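Local structure of putative conjugative transposon recombinase (Clostridium difficile, 3G13) at residues A[89-92]-A[93-97]; A[130-133]-A[134-138]. The protein probably binds DNA and exchanges its strands as a serine recombinase of a conjugative transposon, this chain being the N-terminal resolvase-type domain of the longer protein. All blocks are in the same frame, centred on the assembly; numbering follows the deposited sequence.

Interaction 1: A[89-92]-A[93-97]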
ATOM      1  N   ARG A  89       3.241   1.502 -13.345  1.00 22.48           N
ATOM      2  CA  ARG A  89       3.763   2.839 -13.130  1.00 24.17           C
ATOM      3  C   ARG A  89       3.250   3.470 -11.850  1.00 22.71           C
ATOM      4  O   ARG A  89       3.903   4.362 -11.278  1.00 22.73           O
ATOM      5  CB  ARG A  89       3.377   3.698 -14.330  1.00 24.74           C
ATOM      6  CG  ARG A  89       4.277   3.403 -15.524  1.00 31.79           C
ATOM      7  CD  ARG A  89       3.593   3.730 -16.848  1.00 39.85           C
ATOM      8  NE  ARG A  89       4.585   3.823 -17.913  1.00 45.48           N
ATOM      9  CZ  ARG A  89       4.307   4.133 -19.177  1.00 48.89           C
ATOM     10  NH1 ARG A  89       3.046   4.360 -19.557  1.00 50.78           N
ATOM     11  NH2 ARG A  89       5.296   4.193 -20.069  1.00 50.91           N
ATOM     12  N   ASN A  90       2.089   3.002 -11.395  1.00 21.48           N
ATOM     13  CA  ASN A  90       1.476   3.566 -10.192  1.00 22.06           C
ATOM     14  C   ASN A  90       0.585   2.554  -9.503  1.00 20.85           C
ATOM     15  O   ASN A  90       0.342   1.482 -10.050  1.00 20.49           O
ATOM     16  CB  ASN A  90       0.676   4.843 -10.539  1.00 21.58           C
ATOM     17  CG  ASN A  90      -0.364   4.599 -11.605  1.00 24.86           C
ATOM     18  OD1 ASN A  90      -1.123   3.649 -11.535  1.00 25.67           O
ATOM     19  ND2 ASN A  90      -0.415   5.487 -12.611  1.00 30.19           N
ATOM     20  N   THR A  91       0.054   2.936  -8.344  1.00 19.56           N
ATOM     21  CA  THR A  91      -0.803   2.065  -7.549  1.00 19.37           C
ATOM     22  C   THR A  91      -2.086   1.647  -8.274  1.00 19.12           C
ATOM     23  O   THR A  91      -2.434   0.464  -8.286  1.00 18.04           O
ATOM     24  CB  THR A  91      -1.111   2.712  -6.185  1.00 18.58           C
ATOM     25  OG1 THR A  91       0.130   2.882  -5.493  1.00 20.24           O
ATOM     26  CG2 THR A  91      -2.009   1.803  -5.344  1.00 19.76           C
ATOM     27  N   LEU A  92      -2.773   2.622  -8.884  1.00 19.15           N
ATOM     28  CA  LEU A  92      -4.007   2.360  -9.603  1.00 19.22           C
ATOM     29  C   LEU A  92      -3.856   1.350 -10.763  1.00 18.51           C
ATOM     30  O   LEU A  92      -4.716   0.488 -10.959  1.00 17.67           O
ATOM     31  CB  LEU A  92      -4.630   3.672 -10.099  1.00 20.90           C
ATOM     32  CG  LEU A  92      -5.387   4.437  -9.008  1.00 22.98           C
ATOM     33  CD1 LEU A  92      -5.856   5.779  -9.563  1.00 29.09           C
ATOM     34  CD2 LEU A  92      -6.587   3.621  -8.537  1.00 26.47           C
ATOM     35  N   ASP A  93      -2.775   1.471 -11.516  1.00 19.03           N
ATOM     36  CA  ASP A  93      -2.511   0.520 -12.616  1.00 19.71           C
ATOM     37  C   ASP A  93      -2.116  -0.842 -12.070  1.00 18.84           C
ATOM     38  O   ASP A  93      -2.501  -1.863 -12.648  1.00 20.07           O
ATOM     39  CB  ASP A  93      -1.409   1.025 -13.559  1.00 20.33           C
ATOM     40  CG  ASP A  93      -1.886   2.158 -14.472  1.00 24.51           C
ATOM     41  OD1 ASP A  93      -3.116   2.349 -14.578  1.00 27.49           O
ATOM     42  OD2 ASP A  93      -1.019   2.844 -15.064  1.00 23.70           O
ATOM     43  N   THR A  94      -1.349  -0.864 -10.973  1.00 18.74           N
ATOM     44  CA  THR A  94      -0.966  -2.145 -10.333  1.00 18.52           C
ATOM     45  C   THR A  94      -2.226  -2.932  -9.961  1.00 17.99           C
ATOM     46  O   THR A  94      -2.336  -4.131 -10.251  1.00 16.60           O
ATOM     47  CB  THR A  94      -0.062  -1.956  -9.064  1.00 18.40           C
ATOM     48  OG1 THR A  94       1.085  -1.135  -9.361  1.00 18.36           O
ATOM     49  CG2 THR A  94       0.415  -3.302  -8.551  1.00 18.85           C
ATOM     50  N   LEU A  95      -3.171  -2.242  -9.317  1.00 17.33           N
ATOM     51  CA  LEU A  95      -4.485  -2.792  -8.983  1.00 18.62           C
ATOM     52  C   LEU A  95      -5.225  -3.322 -10.177  1.00 19.07           C
ATOM     53  O   LEU A  95      -5.681  -4.468 -10.185  1.00 19.77           O
ATOM     54  CB  LEU A  95      -5.366  -1.708  -8.307  1.00 18.09           C
ATOM     55  CG  LEU A  95      -5.078  -1.456  -6.834  1.00 18.83           C
ATOM     56  CD1 LEU A  95      -5.847  -0.184  -6.338  1.00 17.89           C
ATOM     57  CD2 LEU A  95      -5.492  -2.729  -6.066  1.00 16.56           C
ATOM     58  N   LYS A  96      -5.373  -2.454 -11.179  1.00 19.65           N
ATOM     59  CA  LYS A  96      -6.117  -2.774 -12.395  1.00 20.02           C
ATOM     60  C   LYS A  96      -5.589  -4.082 -13.016  1.00 18.79           C
ATOM     61  O   LYS A  96      -6.360  -5.000 -13.281  1.00 17.67           O
ATOM     62  CB  LYS A  96      -5.971  -1.609 -13.387  1.00 20.34           C
ATOM     63  CG  LYS A  96      -6.451  -1.835 -14.807  1.00 24.91           C
ATOM     64  CD  LYS A  96      -6.276  -0.549 -15.625  1.00 30.00           C
ATOM     65  CE  LYS A  96      -6.305  -0.809 -17.137  1.00 35.25           C
ATOM     66  NZ  LYS A  96      -7.657  -1.206 -17.645  1.00 38.98           N
ATOM     67  N   TYR A  97      -4.287  -4.127 -13.296  1.00 18.04           N
ATOM     68  CA  TYR A  97      -3.745  -5.269 -14.015  1.00 18.39           C
ATOM     69  C   TYR A  97      -3.612  -6.515 -13.156  1.00 17.51           C
ATOM     70  O   TYR A  97      -3.823  -7.635 -13.647  1.00 18.04           O
ATOM     71  CB  TYR A  97      -2.423  -4.903 -14.687  1.00 19.69           C
ATOM     72  CG  TYR A  97      -2.614  -3.859 -15.780  1.00 21.65           C
ATOM     73  CD1 TYR A  97      -3.412  -4.135 -16.891  1.00 22.46           C
ATOM     74  CD2 TYR A  97      -1.984  -2.603 -15.702  1.00 24.55           C
ATOM     75  CE1 TYR A  97      -3.604  -3.175 -17.909  1.00 24.88           C
ATOM     76  CE2 TYR A  97      -2.169  -1.636 -16.726  1.00 27.23           C
ATOM     77  CZ  TYR A  97      -2.984  -1.944 -17.811  1.00 24.33           C
ATOM     78  OH  TYR A  97      -3.179  -1.026 -18.822  1.00 28.36           O
TER

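Interaction 2: A[130-133]-A[134-138]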
ATOM      1  N   SER A 130      -5.402  -1.037  -2.370  1.00 16.21           N
ATOM      2  CA  SER A 130      -6.676  -0.331  -2.440  1.00 18.46           C
ATOM      3  C   SER A 130      -6.714   0.844  -1.449  1.00 18.23           C
ATOM      4  O   SER A 130      -7.223   1.912  -1.792  1.00 18.57           O
ATOM      5  CB  SER A 130      -7.869  -1.246  -2.171  1.00 19.12           C
ATOM      6  OG  SER A 130      -7.873  -2.365  -3.039  1.00 24.13           O
ATOM      7  N   SER A 131      -6.174   0.639  -0.237  1.00 18.36           N
ATOM      8  CA  SER A 131      -6.146   1.682   0.797  1.00 18.38           C
ATOM      9  C   SER A 131      -5.166   2.777   0.420  1.00 17.15           C
ATOM     10  O   SER A 131      -5.460   3.949   0.573  1.00 16.83           O
ATOM     11  CB  SER A 131      -5.799   1.111   2.179  1.00 17.31           C
ATOM     12  OG  SER A 131      -6.980   0.557   2.740  1.00 21.25           O
ATOM     13  N   VAL A 132      -4.006   2.367  -0.085  1.00 16.81           N
ATOM     14  CA  VAL A 132      -3.007   3.293  -0.607  1.00 16.30           C
ATOM     15  C   VAL A 132      -3.577   4.150  -1.749  1.00 16.84           C
ATOM     16  O   VAL A 132      -3.438   5.362  -1.721  1.00 18.00           O
ATOM     17  CB  VAL A 132      -1.734   2.551  -1.043  1.00 15.92           C
ATOM     18  CG1 VAL A 132      -0.803   3.472  -1.775  1.00 18.24           C
ATOM     19  CG2 VAL A 132      -0.999   1.962   0.189  1.00 16.00           C
ATOM     20  N   ALA A 133      -4.218   3.521  -2.733  1.00 17.47           N
ATOM     21  CA  ALA A 133      -4.809   4.230  -3.882  1.00 18.25           C
ATOM     22  C   ALA A 133      -5.935   5.216  -3.496  1.00 18.72           C
ATOM     23  O   ALA A 133      -6.046   6.282  -4.093  1.00 17.31           O
ATOM     24  CB  ALA A 133      -5.307   3.251  -4.928  1.00 18.05           C
ATOM     25  N   GLN A 134      -6.764   4.854  -2.512  1.00 19.32           N
ATOM     26  CA  GLN A 134      -7.823   5.753  -2.036  1.00 20.09           C
ATOM     27  C   GLN A 134      -7.215   7.022  -1.443  1.00 19.45           C
ATOM     28  O   GLN A 134      -7.668   8.126  -1.718  1.00 19.70           O
ATOM     29  CB  GLN A 134      -8.721   5.066  -1.000  1.00 21.12           C
ATOM     30  CG  GLN A 134      -9.896   5.941  -0.473  1.00 26.50           C
ATOM     31  CD  GLN A 134     -10.871   6.380  -1.573  1.00 33.14           C
ATOM     32  OE1 GLN A 134     -11.061   5.677  -2.570  1.00 38.21           O
ATOM     33  NE2 GLN A 134     -11.503   7.542  -1.387  1.00 33.76           N
ATOM     34  N   GLN A 135      -6.187   6.851  -0.631  1.00 18.80           N
ATOM     35  CA  GLN A 135      -5.470   7.979  -0.024  1.00 17.84           C
ATOM     36  C   GLN A 135      -4.752   8.852  -1.088  1.00 17.77           C
ATOM     37  O   GLN A 135      -4.755  10.081  -0.979  1.00 16.42           O
ATOM     38  CB  GLN A 135      -4.476   7.457   0.987  1.00 17.54           C
ATOM     39  CG  GLN A 135      -3.668   8.505   1.696  1.00 17.34           C
ATOM     40  CD  GLN A 135      -2.869   7.941   2.844  1.00 17.71           C
ATOM     41  OE1 GLN A 135      -1.909   7.185   2.641  1.00 17.45           O
ATOM     42  NE2 GLN A 135      -3.227   8.351   4.071  1.00 16.27           N
ATOM     43  N   GLU A 136      -4.120   8.216  -2.075  1.00 15.94           N
ATOM     44  CA  GLU A 136      -3.448   8.952  -3.137  1.00 17.03           C
ATOM     45  C   GLU A 136      -4.467   9.783  -3.934  1.00 17.70           C
ATOM     46  O   GLU A 136      -4.195  10.917  -4.258  1.00 18.23           O
ATOM     47  CB  GLU A 136      -2.728   8.021  -4.112  1.00 16.75           C
ATOM     48  CG  GLU A 136      -1.499   7.295  -3.567  1.00 19.04           C
ATOM     49  CD  GLU A 136      -0.967   6.272  -4.584  1.00 22.70           C
ATOM     50  OE1 GLU A 136      -1.687   5.962  -5.552  1.00 25.80           O
ATOM     51  OE2 GLU A 136       0.147   5.769  -4.418  1.00 23.56           O
ATOM     52  N   VAL A 137      -5.628   9.219  -4.227  1.00 18.10           N
ATOM     53  CA  VAL A 137      -6.674   9.939  -4.947  1.00 19.64           C
ATOM     54  C   VAL A 137      -7.227  11.146  -4.139  1.00 19.51           C
ATOM     55  O   VAL A 137      -7.376  12.266  -4.682  1.00 18.00           O
ATOM     56  CB  VAL A 137      -7.805   8.978  -5.384  1.00 19.40           C
ATOM     57  CG1 VAL A 137      -9.052   9.757  -5.816  1.00 23.59           C
ATOM     58  CG2 VAL A 137      -7.316   8.086  -6.522  1.00 20.45           C
ATOM     59  N   GLU A 138      -7.516  10.916  -2.860  1.00 17.89           N
ATOM     60  CA  GLU A 138      -7.940  11.992  -1.987  1.00 18.31           C
ATOM     61  C   GLU A 138      -6.855  13.048  -1.810  1.00 18.58           C
ATOM     62  O   GLU A 138      -7.176  14.237  -1.734  1.00 18.39           O
ATOM     63  CB  GLU A 138      -8.393  11.444  -0.633  1.00 18.23           C
ATOM     64  CG  GLU A 138      -9.492  10.427  -0.741  1.00 18.92           C
ATOM     65  CD  GLU A 138      -9.911   9.873   0.635  1.00 20.82           C
ATOM     66  OE1 GLU A 138      -9.324  10.263   1.651  1.00 24.15           O
ATOM     67  OE2 GLU A 138     -10.846   9.064   0.685  1.00 22.02           O
TER
HETATM   68  O   HOH W   1      -1.071   6.777   0.050  1.00 22.71           O

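Interaction 1: A[89-92]-A[93-97]
Asn90 meets Asp93 and Thr94 through two different oxygens, and these polar contacts set the first turn of helix 91-102. At the cap, Asn90 OD1 accepts from Asp93 N at 2.7 Å, a short bond with the donor lying almost straight ahead of the side-chain carbonyl. The torsion explains the reach: Asn90 CG sits between its own backbone N and carbonyl carbon (chi1 56°), which folds the amide back over the start of the helix. The carboxylate of Asp93 passes beside this amide without a bond to it, the two planes turned 43° apart.

A second group of bonds converges on the main-chain oxygen of Asn90. Thr94 N donates to Asn90 O at 3.0 Å, while Thr94 OG1 donates to Asn90 O at 2.8 Å from well above the carbonyl plane, 44° out. One oxygen is thus gripped by backbone and hydroxyl of the same residue, which helps hold the Thr94 hydroxyl beside its own backbone N. That hydroxyl is also bonded to Gln135 of the second subunit.

The helix then continues with regular i to i+4 bonds, Leu95 N to Thr91 O and Lys96 N to Leu92 O, both 3.0 Å. Apolar contact is slight: Leu92 CD2 lies 4.5 Å from Leu95 CD1, and both side chains lean on helix 120-150 of the same chain.

The side-chain bond from Asn90 to the amide three residues on defines an asparagine N-cap, here opening a helix of the resolvase-type domain that packs against the long helix 120-150.

Interaction 2: A[130-133]-A[134-138]
Val132 and Glu136 lie one turn apart on helix 120-150, the long C-terminal helix of the resolvase-type domain, and their contact is an i to i+4 pairing on a regular alpha-helix. Four successive backbone bonds give the evidence, from Gln134 N to Ser130 O (3.1 Å) through to Val137 N and Ala133 O (3.0 Å).

The close-packed side gathers around Val132, Ala133 and Glu136. Glu136 CG is 3.3 Å from Val132 O, and its extended chain runs back along the helix until OE2 stands 3.6 Å from Val132 CG1. With CG beside the backbone N (chi1 -69°), the carboxylate is directed toward the preceding turn, where OE2 probably accepts a hydrogen bond from Thr91 OG1. Ala133 presents its small CB to helix 91-102, while Val132 packs on Leu129 of the second subunit.

The side chains of Gln134 and Val137, by contrast, stand on the solvent side. Gln134 leads from there to Glu138, which is buried against the second subunit: it bends at its second torsion (61°), bringing NE2 to Glu138 OE2 at 2.7 Å and 172°; the acceptor lies almost in the amide plane, and the oxygen is met on its anti side. The same OE2 forms a salt bridge with Arg86 of the second subunit.

Gln135, buried against that subunit, gives NE2 to its Ala88 O, while a water donates both to Gln135 OE1 at 2.8 Å and to Val132 O at 3.3 Å.

How the interactions relate
The two interactions belong to different helices that lie against each other: 89-97 opens helix 91-102, and 130-138 lies within helix 120-150. Ala133 CB marks the apolar seam, 3.6 Å from Thr91 CG2, and a probable hydrogen bond from Thr91 OG1 to Glu136 OE2 (3.1 Å) adds a polar tie. Both are partly buried, but interaction 1 is centred about 6 Å from the chain centre and interaction 2 about 17 Å. Their chemistry differs with place along the helix: interaction 1 has an asparagine cap and a threonine hydroxyl donating to a backbone carbonyl, whereas interaction 2 has regular backbone bonds and more polar ends turned to the second subunit (Ser131, Gln135 and Glu138 against Thr94).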